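Local coordinates for protein 6-O-methylguanine DNA methyltransferase (Enterococcus faecalis, PDB 2B6C) that is of unknown function but probably takes part in the repair of alkylated DNA, at residues Phe86-Val91 / Leu125-Ala130; Trp181-Tyr186 / Pro191-Glu196; Leu7-Asn12 / Gln72-Asp77. All coordinates share one frame; numbering follows the deposited sequence. Where two conformers were deposited one is given.

From the N terminus, the extended lead-in 7-12 meets helix 69-81 in contact 3, closing a loop of 59 residues that takes in the first three helices. The chain then turns directly into helix 88-94, which packs against helix 125-132 in contact 1 across an excursion that includes helix 104-120. Contact 2 closes the shortest loop, joining helices 173-186 and 191-200 over a turn of four residues. The three follow in series, neither nested nor crossing, and none touches another. Being in series, they sample successive parts of an all-helical, AlkD-like array; contacts 2 and 3 lie on opposite sides of the chain's centre, their centres 36 Å apart.

Contact 1. Residues Phe86-Val91 / Leu125-Ala130; sequences FSLEEV and LPTIFA
Two short helices of the all-helical AlkD-like array, 88-94 and 125-132, meet near their N-terminal ends where Leu88 and Val91 face Thr127 and Ile128. Ile128 is the common partner: its terminal CD1 lies 3.7 Å from Leu88 CD1 and 4.0 Å from Val91 CG1. The Leu88 and Ile128 side chains run alongside one another, pointing opposite ways, whereas that of Val91 lies roughly perpendicular to Ile128. Leu88, whose chi1 of 175° sets CG opposite the backbone N, brings its methyl end closer to the other helix, where CD1 also touches Thr127 CG2 at 4.0 Å. Thr127 suits this border because its methyl packs here while OG1 hydrogen-bonds to Glu124. Val91 and Ile128 are buried, and both also rest on helix 104-120, which Val91 meets through Phe114 and Trp117 and Ile128 through Val118. Helix 88-94 begins with a capping box: Ser87 N donates to Glu90 OE1 over 3.0 Å, and Ser87 OG weakly accepts from Glu90 N. Lys53 adds a salt bridge to Glu90 OE1, which probably helps to keep the carboxylate ionised. Across the two helices only methyl groups meet, so the attraction is dispersive and hydrophobic, with little directional demand.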
loop_
_atom_site.group_PDB
_atom_site.type_symbol
_atom_site.label_atom_id
_atom_site.label_comp_id
_atom_site.label_asym_id
_atom_site.label_seq_id
_atom_site.Cartn_x
_atom_site.Cartn_y
_atom_site.Cartn_z
ATOM N N PHE B 86 4.439 -10.262 -4.232
ATOM C CA PHE B 86 4.857 -11.662 -4.216
ATOM C C PHE B 86 3.707 -12.657 -4.291
ATOM O O PHE B 86 2.739 -12.552 -3.545
ATOM C CB PHE B 86 5.739 -11.967 -3.006
ATOM C CG PHE B 86 6.895 -11.050 -2.882
ATOM C CD1 PHE B 86 7.928 -11.091 -3.831
ATOM C CD2 PHE B 86 6.960 -10.135 -1.844
ATOM C CE1 PHE B 86 8.992 -10.224 -3.747
ATOM C CE2 PHE B 86 8.054 -9.239 -1.754
ATOM C CZ PHE B 86 9.053 -9.307 -2.703
ATOM N N SER B 87 3.860 -13.643 -5.175
ATOM C CA SER B 87 2.982 -14.804 -5.217
ATOM C C SER B 87 3.326 -15.755 -4.075
ATOM O O SER B 87 4.347 -15.578 -3.406
ATOM C CB SER B 87 3.186 -15.534 -6.532
ATOM O OG SER B 87 4.535 -15.943 -6.603
ATOM N N LEU B 88 2.476 -16.761 -3.857
ATOM C CA LEU B 88 2.748 -17.792 -2.875
ATOM C C LEU B 88 4.123 -18.402 -3.072
ATOM O O LEU B 88 4.855 -18.571 -2.118
ATOM C CB LEU B 88 1.684 -18.900 -2.908
ATOM C CG LEU B 88 1.902 -20.140 -2.000
ATOM C CD1 LEU B 88 2.017 -19.778 -0.517
ATOM C CD2 LEU B 88 0.750 -21.116 -2.225
ATOM N N GLU B 89 4.456 -18.744 -4.313
ATOM C CA GLU B 89 5.715 -19.433 -4.615
ATOM C C GLU B 89 6.943 -18.585 -4.269
ATOM O O GLU B 89 7.963 -19.125 -3.784
ATOM C CB GLU B 89 5.734 -19.932 -6.073
ATOM C CG GLU B 89 4.608 -19.351 -6.984
ATOM C CD GLU B 89 3.195 -19.852 -6.654
ATOM O OE1 GLU B 89 2.248 -19.031 -6.678
ATOM O OE2 GLU B 89 3.027 -21.071 -6.376
ATOM N N GLU B 90 6.850 -17.273 -4.507
ATOM C CA GLU B 90 7.905 -16.332 -4.146
ATOM C C GLU B 90 8.026 -16.176 -2.650
ATOM O O GLU B 90 9.146 -16.035 -2.135
ATOM C CB GLU B 90 7.704 -14.974 -4.832
ATOM C CG GLU B 90 7.856 -15.057 -6.349
ATOM C CD GLU B 90 7.321 -13.848 -7.102
ATOM O OE1 GLU B 90 6.407 -13.154 -6.630
ATOM O OE2 GLU B 90 7.792 -13.590 -8.221
ATOM N N VAL B 91 6.895 -16.188 -1.936
ATOM C CA VAL B 91 6.943 -16.064 -0.480
ATOM C C VAL B 91 7.589 -17.311 0.127
ATOM O O VAL B 91 8.404 -17.205 1.048
ATOM C CB VAL B 91 5.536 -15.759 0.168
ATOM C CG1 VAL B 91 5.581 -15.889 1.690
ATOM C CG2 VAL B 91 5.136 -14.344 -0.162
ATOM N N LEU B 125 -2.764 -18.750 5.242
ATOM C CA LEU B 125 -2.202 -18.808 6.600
ATOM C C LEU B 125 -1.745 -20.237 6.948
ATOM O O LEU B 125 -0.591 -20.433 7.369
ATOM C CB LEU B 125 -3.191 -18.273 7.655
ATOM C CG LEU B 125 -2.804 -18.183 9.150
ATOM C CD1 LEU B 125 -3.754 -17.253 9.878
ATOM C CD2 LEU B 125 -2.758 -19.520 9.875
ATOM N N PRO B 126 -2.639 -21.248 6.778
ATOM C CA PRO B 126 -2.160 -22.619 7.046
ATOM C C PRO B 126 -0.942 -23.073 6.240
ATOM O O PRO B 126 -0.079 -23.788 6.770
ATOM C CB PRO B 126 -3.398 -23.487 6.687
ATOM C CG PRO B 126 -4.534 -22.576 7.010
ATOM C CD PRO B 126 -4.075 -21.278 6.420
ATOM N N THR B 127 -0.866 -22.648 4.987
ATOM C CA THR B 127 0.246 -22.976 4.107
ATOM C C THR B 127 1.567 -22.348 4.577
ATOM O O THR B 127 2.592 -23.025 4.636
ATOM C CB THR B 127 -0.069 -22.520 2.665
ATOM O OG1 THR B 127 -1.331 -23.088 2.259
ATOM C CG2 THR B 127 0.996 -22.985 1.702
ATOM N N ILE B 128 1.538 -21.060 4.918
ATOM C CA ILE B 128 2.720 -20.380 5.423
ATOM C C ILE B 128 3.116 -20.898 6.811
ATOM O O ILE B 128 4.274 -21.194 7.062
ATOM C CB ILE B 128 2.562 -18.853 5.439
ATOM C CG1 ILE B 128 2.238 -18.327 4.017
ATOM C CG2 ILE B 128 3.843 -18.194 6.032
ATOM C CD1 ILE B 128 3.149 -18.875 2.855
ATOM N N PHE B 129 2.146 -21.023 7.704
ATOM C CA PHE B 129 2.400 -21.686 8.969
ATOM C C PHE B 129 3.120 -23.050 8.817
ATOM O O PHE B 129 4.083 -23.295 9.517
ATOM C CB PHE B 129 1.124 -21.788 9.803
ATOM C CG PHE B 129 1.331 -22.464 11.153
ATOM C CD1 PHE B 129 1.218 -23.850 11.272
ATOM C CD2 PHE B 129 1.652 -21.711 12.271
ATOM C CE1 PHE B 129 1.429 -24.476 12.506
ATOM C CE2 PHE B 129 1.848 -22.316 13.526
ATOM C CZ PHE B 129 1.743 -23.714 13.638
ATOM N N ALA B 130 2.663 -23.917 7.910
ATOM C CA ALA B 130 3.261 -25.246 7.747
ATOM C C ALA B 130 4.708 -25.221 7.228
ATOM O O ALA B 130 5.444 -26.193 7.450
ATOM C CB ALA B 130 2.372 -26.161 6.866
#

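Contact 2. Residues Trp181-Tyr186 / Pro191-Glu196; sequences WSLRQY and PQWVEE. With SO4 (sulfate ion), chain J.
Tyr186 turns the CD2-CE2 edge of its ring onto a face of Trp193 in an offset edge-to-face pair. The planes stand at 72° and the centroid of the tyrosine ring is 5.2 Å from that of the indole six-membered ring; Tyr186 CE2 comes to 3.4 Å from Trp193 CE3, toward the rim of the indole. Trp193 CG stands anti to the backbone N, which carries the indole across to Tyr186. Beside them Val194, compact and branched, fits close to the opposing backbone: its CG2 lies 3.7 Å from Leu183 O and 3.8 Å from Tyr186 CD2. Its other methyl, CG1, meets Leu183 CB at 4.0 Å, and the longer Leu183 extends CD2 toward Trp193 CZ3. These residues form the interface of an antiparallel helical hairpin, in keeping with the all-helical AlkD-like fold, whose segment axes approach to 9.4 Å with their directions 148° apart. Further out, Gln157 of helix 157-166 hydrogen-bonds to Tyr186 OH and also touches Trp193, while Leu183 reaches Ile164. On another side of helix 173-186, Arg184 extends to a sulfate, probably from the crystallisation liquor; its NE bond to O2 is short, 2.8 Å, but strongly bent (124°) and so weak. Tyr214 OH also binds this anion, and Glu210 forms a salt bridge with Arg184 NH1.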
loop_
_atom_site.group_PDB
_atom_site.type_symbol
_atom_site.label_atom_id
_atom_site.label_comp_id
_atom_site.label_asym_id
_atom_site.label_seq_id
_atom_site.Cartn_x
_atom_site.Cartn_y
_atom_site.Cartn_z
ATOM N N TRP B 181 5.181 -14.260 24.122
ATOM C CA TRP B 181 4.682 -13.218 23.223
ATOM C C TRP B 181 3.421 -13.629 22.449
ATOM O O TRP B 181 2.521 -12.811 22.244
ATOM C CB TRP B 181 5.744 -12.887 22.185
ATOM C CG TRP B 181 6.731 -11.769 22.552
ATOM C CD1 TRP B 181 6.880 -11.113 23.771
ATOM C CD2 TRP B 181 7.726 -11.211 21.670
ATOM N NE1 TRP B 181 7.890 -10.150 23.675
ATOM C CE2 TRP B 181 8.436 -10.206 22.410
ATOM C CE3 TRP B 181 8.091 -11.469 20.324
ATOM C CZ2 TRP B 181 9.497 -9.443 21.835
ATOM C CZ3 TRP B 181 9.151 -10.728 19.756
ATOM C CH2 TRP B 181 9.834 -9.717 20.515
ATOM N N SER B 182 3.375 -14.871 21.972
ATOM C CA SER B 182 2.228 -15.304 21.160
ATOM C C SER B 182 0.973 -15.321 22.046
ATOM O O SER B 182 -0.113 -14.971 21.583
ATOM C CB SER B 182 2.467 -16.653 20.491
ATOM O OG SER B 182 2.231 -17.705 21.412
ATOM N N LEU B 183 1.156 -15.656 23.327
ATOM C CA LEU B 183 0.046 -15.703 24.288
ATOM C C LEU B 183 -0.351 -14.315 24.758
ATOM O O LEU B 183 -1.542 -13.988 24.776
ATOM C CB LEU B 183 0.359 -16.640 25.456
ATOM C CG LEU B 183 0.436 -18.103 25.012
ATOM C CD1 LEU B 183 1.098 -18.956 26.088
ATOM C CD2 LEU B 183 -0.924 -18.659 24.559
ATOM N N ARG B 184 0.650 -13.499 25.084
ATOM C CA ARG B 184 0.456 -12.093 25.411
ATOM C C ARG B 184 -0.362 -11.337 24.358
ATOM O O ARG B 184 -1.363 -10.707 24.700
ATOM C CB ARG B 184 1.806 -11.413 25.623
ATOM C CG ARG B 184 1.777 -9.994 26.105
ATOM C CD ARG B 184 3.205 -9.593 26.163
ATOM N NE ARG B 184 3.464 -8.357 26.861
ATOM C CZ ARG B 184 4.133 -8.238 28.008
ATOM N NH1 ARG B 184 4.562 -9.295 28.689
ATOM N NH2 ARG B 184 4.331 -7.034 28.501
ATOM N N GLN B 185 0.048 -11.423 23.094
ATOM C CA GLN B 185 -0.655 -10.737 21.997
ATOM C C GLN B 185 -2.062 -11.256 21.789
ATOM O O GLN B 185 -3.023 -10.464 21.631
ATOM C CB GLN B 185 0.114 -10.900 20.673
ATOM C CG GLN B 185 1.322 -9.963 20.523
ATOM C CD GLN B 185 0.911 -8.500 20.633
ATOM O OE1 GLN B 185 1.268 -7.824 21.591
ATOM N NE2 GLN B 185 0.175 -8.004 19.630
ATOM N N TYR B 186 -2.190 -12.583 21.730
ATOM C CA TYR B 186 -3.504 -13.156 21.507
ATOM C C TYR B 186 -4.484 -12.890 22.671
ATOM O O TYR B 186 -5.697 -12.728 22.434
ATOM C CB TYR B 186 -3.431 -14.631 21.119
ATOM C CG TYR B 186 -4.750 -15.154 20.620
ATOM C CD1 TYR B 186 -5.488 -14.430 19.657
ATOM C CD2 TYR B 186 -5.273 -16.366 21.103
ATOM C CE1 TYR B 186 -6.718 -14.889 19.201
ATOM C CE2 TYR B 186 -6.523 -16.842 20.645
ATOM C CZ TYR B 186 -7.227 -16.096 19.691
ATOM O OH TYR B 186 -8.441 -16.550 19.241
ATOM N N PRO B 191 -8.863 -13.354 25.806
ATOM C CA PRO B 191 -8.231 -13.731 27.070
ATOM C C PRO B 191 -8.742 -15.059 27.620
ATOM O O PRO B 191 -7.962 -15.748 28.258
ATOM C CB PRO B 191 -8.540 -12.564 28.014
ATOM C CG PRO B 191 -9.674 -11.847 27.403
ATOM C CD PRO B 191 -9.643 -12.103 25.929
ATOM N N GLN B 192 -10.016 -15.407 27.390
ATOM C CA GLN B 192 -10.546 -16.732 27.837
ATOM C C GLN B 192 -9.744 -17.903 27.209
ATOM O O GLN B 192 -9.259 -18.786 27.935
ATOM C CB GLN B 192 -12.063 -16.924 27.599
ATOM C CG GLN B 192 -12.512 -18.406 27.831
ATOM C CD GLN B 192 -14.004 -18.740 27.644
ATOM O OE1 GLN B 192 -14.900 -17.877 27.689
ATOM N NE2 GLN B 192 -14.275 -20.038 27.457
ATOM N N TRP B 193 -9.642 -17.921 25.874
ATOM C CA TRP B 193 -8.855 -18.945 25.190
ATOM C C TRP B 193 -7.413 -18.994 25.729
ATOM O O TRP B 193 -6.896 -20.078 25.996
ATOM C CB TRP B 193 -8.877 -18.739 23.647
ATOM C CG TRP B 193 -8.231 -19.852 22.877
ATOM C CD1 TRP B 193 -8.859 -20.919 22.325
ATOM C CD2 TRP B 193 -6.830 -20.014 22.587
ATOM N NE1 TRP B 193 -7.949 -21.742 21.707
ATOM C CE2 TRP B 193 -6.695 -21.210 21.846
ATOM C CE3 TRP B 193 -5.681 -19.271 22.887
ATOM C CZ2 TRP B 193 -5.449 -21.687 21.386
ATOM C CZ3 TRP B 193 -4.436 -19.738 22.415
ATOM C CH2 TRP B 193 -4.339 -20.935 21.666
ATOM N N VAL B 194 -6.764 -17.838 25.899
ATOM C CA VAL B 194 -5.410 -17.831 26.458
ATOM C C VAL B 194 -5.370 -18.416 27.887
ATOM O O VAL B 194 -4.487 -19.245 28.178
ATOM C CB VAL B 194 -4.681 -16.445 26.316
ATOM C CG1 VAL B 194 -3.295 -16.472 26.975
ATOM C CG2 VAL B 194 -4.538 -16.082 24.825
ATOM N N GLU B 195 -6.321 -18.025 28.742
ATOM C CA GLU B 195 -6.502 -18.558 30.109
ATOM C C GLU B 195 -6.600 -20.091 30.110
ATOM O O GLU B 195 -5.923 -20.777 30.861
ATOM C CB GLU B 195 -7.798 -18.001 30.732
ATOM C CG GLU B 195 -7.819 -16.518 31.171
ATOM C CD GLU B 195 -7.887 -16.359 32.680
ATOM O OE1 GLU B 195 -8.134 -15.239 33.180
ATOM O OE2 GLU B 195 -7.684 -17.369 33.379
ATOM N N GLU B 196 -7.518 -20.606 29.282
ATOM C CA GLU B 196 -7.749 -22.058 29.161
ATOM C C GLU B 196 -6.490 -22.806 28.754
ATOM O O GLU B 196 -6.088 -23.739 29.451
ATOM C CB GLU B 196 -8.900 -22.368 28.220
ATOM C CG GLU B 196 -10.214 -21.950 28.777
ATOM C CD GLU B 196 -11.357 -22.098 27.799
ATOM O OE1 GLU B 196 -11.177 -21.961 26.567
ATOM O OE2 GLU B 196 -12.459 -22.348 28.287
HETATM S S SO4 J . 3.319 -5.108 25.084
HETATM O O1 SO4 J . 3.498 -3.724 25.486
HETATM O O2 SO4 J . 4.364 -5.929 25.691
HETATM O O3 SO4 J . 3.455 -5.170 23.632
HETATM O O4 SO4 J . 2.018 -5.617 25.507
#

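Contact 3. Residues Leu7-Asn12 / Gln72-Asp77; sequences LQFQKN and QYVAID
The segment 7-12 runs without regular secondary structure past the helical segment 72-77, and the backbones stay well apart, Leu7 CA lying 9.1 Å from Val74 CA. Side chains bridge that separation: Leu7, Phe9 and Val74 all direct their CB atoms toward the opposite segment. Val74 CG2 receives both partners. It sits at the edge of the Phe9 ring, in the ring plane, 3.7 Å from CZ and 3.9 Å from CE1, so the aromatic rim rather than a face meets the methyl. Phe9 reaches it with CG anti to the carbonyl carbon (chi1 -63°), and the two side chains lie alongside, pointing opposite ways. Leu7 CD1 adds a looser apolar touch, 4.1 Å from Val74 CG2. Here the N-terminal lead-in, which enters helix 13-22 at the N-cap Asn12, is laid against helices 34-48 and 69-81 of the helical array. A large flat phenylalanine can span the distance between the two backbones, while the short, branched valine keeps close to its own helix and also packs on Leu44 and Tyr63. The lead-in has polar anchors as well: Tyr71, stacked on the Phe9 ring, hydrogen-bonds through its hydroxyl to Phe9 N, and Tyr63 OH is similarly bonded to Leu7 N.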
loop_
_atom_site.group_PDB
_atom_site.type_symbol
_atom_site.label_atom_id
_atom_site.label_comp_id
_atom_site.label_asym_id
_atom_site.label_seq_id
_atom_site.Cartn_x
_atom_site.Cartn_y
_atom_site.Cartn_z
ATOM N N LEU B 7 22.639 1.851 -2.304
ATOM C CA LEU B 7 22.713 2.549 -1.030
ATOM C C LEU B 7 24.011 2.176 -0.315
ATOM O O LEU B 7 24.372 0.995 -0.222
ATOM C CB LEU B 7 21.520 2.140 -0.178
ATOM C CG LEU B 7 20.700 3.121 0.646
ATOM C CD1 LEU B 7 20.125 2.327 1.758
ATOM C CD2 LEU B 7 21.484 4.298 1.183
ATOM N N GLN B 8 24.719 3.199 0.155
ATOM C CA GLN B 8 25.945 3.027 0.919
ATOM C C GLN B 8 25.871 3.825 2.198
ATOM O O GLN B 8 25.707 5.038 2.177
ATOM C CB GLN B 8 27.149 3.497 0.134
ATOM C CG GLN B 8 27.467 2.630 -1.043
ATOM C CD GLN B 8 28.945 2.337 -1.148
ATOM O OE1 GLN B 8 29.350 1.433 -1.880
ATOM N NE2 GLN B 8 29.767 3.087 -0.400
ATOM N N PHE B 9 25.982 3.138 3.320
ATOM C CA PHE B 9 25.975 3.832 4.581
ATOM C C PHE B 9 27.384 4.316 4.933
ATOM O O PHE B 9 28.387 3.676 4.609
ATOM C CB PHE B 9 25.409 2.966 5.692
ATOM C CG PHE B 9 23.969 2.572 5.487
ATOM C CD1 PHE B 9 23.611 1.229 5.453
ATOM C CD2 PHE B 9 22.977 3.537 5.323
ATOM C CE1 PHE B 9 22.277 0.854 5.264
ATOM C CE2 PHE B 9 21.639 3.171 5.136
ATOM C CZ PHE B 9 21.298 1.835 5.105
ATOM N N GLN B 10 27.428 5.477 5.577
ATOM C CA GLN B 10 28.656 6.021 6.122
ATOM C C GLN B 10 28.915 5.387 7.487
ATOM O O GLN B 10 28.020 5.313 8.328
ATOM C CB GLN B 10 28.533 7.542 6.241
ATOM C CG GLN B 10 29.839 8.261 6.000
ATOM C CD GLN B 10 30.455 7.919 4.634
ATOM O OE1 GLN B 10 31.666 7.696 4.532
ATOM N NE2 GLN B 10 29.620 7.865 3.588
ATOM N N LYS B 11 30.143 4.931 7.699
ATOM C CA LYS B 11 30.509 4.253 8.933
ATOM C C LYS B 11 30.583 5.218 10.127
ATOM O O LYS B 11 31.285 6.234 10.100
ATOM C CB LYS B 11 31.804 3.438 8.723
ATOM C CG LYS B 11 32.482 2.910 9.993
ATOM C CD LYS B 11 32.818 1.415 9.877
ATOM C CE LYS B 11 31.684 0.548 10.471
ATOM N NZ LYS B 11 31.869 -0.935 10.286
ATOM N N ASN B 12 29.796 4.914 11.151
ATOM C CA ASN B 12 29.837 5.654 12.404
ATOM C C ASN B 12 30.350 4.725 13.509
ATOM O O ASN B 12 29.570 4.004 14.131
ATOM C CB ASN B 12 28.474 6.274 12.749
ATOM C CG ASN B 12 28.490 7.040 14.082
ATOM O OD1 ASN B 12 29.375 6.840 14.946
ATOM N ND2 ASN B 12 27.513 7.932 14.253
ATOM N N GLN B 72 21.063 -5.999 5.851
ATOM C CA GLN B 72 20.019 -7.058 5.979
ATOM C C GLN B 72 18.691 -6.411 6.308
ATOM O O GLN B 72 17.648 -6.859 5.816
ATOM C CB GLN B 72 20.341 -8.141 7.023
ATOM C CG GLN B 72 21.397 -9.139 6.622
ATOM C CD GLN B 72 22.793 -8.658 6.898
ATOM O OE1 GLN B 72 23.495 -8.198 5.983
ATOM N NE2 GLN B 72 23.227 -8.781 8.140
ATOM N N TYR B 73 18.730 -5.329 7.095
ATOM C CA TYR B 73 17.503 -4.612 7.463
ATOM C C TYR B 73 16.922 -3.936 6.235
ATOM O O TYR B 73 15.698 -3.908 6.074
ATOM C CB TYR B 73 17.735 -3.541 8.535
ATOM C CG TYR B 73 18.318 -4.014 9.857
ATOM C CD1 TYR B 73 18.148 -5.336 10.304
ATOM C CD2 TYR B 73 19.000 -3.098 10.705
ATOM C CE1 TYR B 73 18.670 -5.752 11.512
ATOM C CE2 TYR B 73 19.538 -3.505 11.923
ATOM C CZ TYR B 73 19.353 -4.834 12.335
ATOM O OH TYR B 73 19.850 -5.235 13.554
ATOM N N VAL B 74 17.812 -3.377 5.389
ATOM C CA VAL B 74 17.440 -2.856 4.084
ATOM C C VAL B 74 16.813 -3.924 3.199
ATOM O O VAL B 74 15.727 -3.708 2.663
ATOM C CB VAL B 74 18.602 -2.116 3.336
ATOM C CG1 VAL B 74 18.167 -1.765 1.889
ATOM C CG2 VAL B 74 19.006 -0.883 4.106
ATOM N N ALA B 75 17.460 -5.082 3.072
ATOM C CA ALA B 75 16.875 -6.207 2.338
ATOM C C ALA B 75 15.436 -6.570 2.770
ATOM O O ALA B 75 14.547 -6.756 1.926
ATOM C CB ALA B 75 17.776 -7.450 2.409
ATOM N N ILE B 76 15.220 -6.691 4.071
ATOM C CA ILE B 76 13.897 -7.103 4.589
ATOM C C ILE B 76 12.865 -5.985 4.368
ATOM O O ILE B 76 11.691 -6.265 4.072
ATOM C CB ILE B 76 13.956 -7.556 6.078
ATOM C CG1 ILE B 76 14.982 -8.693 6.207
ATOM C CG2 ILE B 76 12.551 -8.032 6.530
ATOM C CD1 ILE B 76 15.392 -9.141 7.648
ATOM N N ASP B 77 13.306 -4.722 4.463
ATOM C CA ASP B 77 12.432 -3.576 4.134
ATOM C C ASP B 77 12.023 -3.612 2.656
ATOM O O ASP B 77 10.904 -3.285 2.325
ATOM C CB ASP B 77 13.097 -2.215 4.453
ATOM C CG ASP B 77 12.980 -1.824 5.915
ATOM O OD1 ASP B 77 12.186 -2.448 6.680
ATOM O OD2 ASP B 77 13.702 -0.880 6.312
#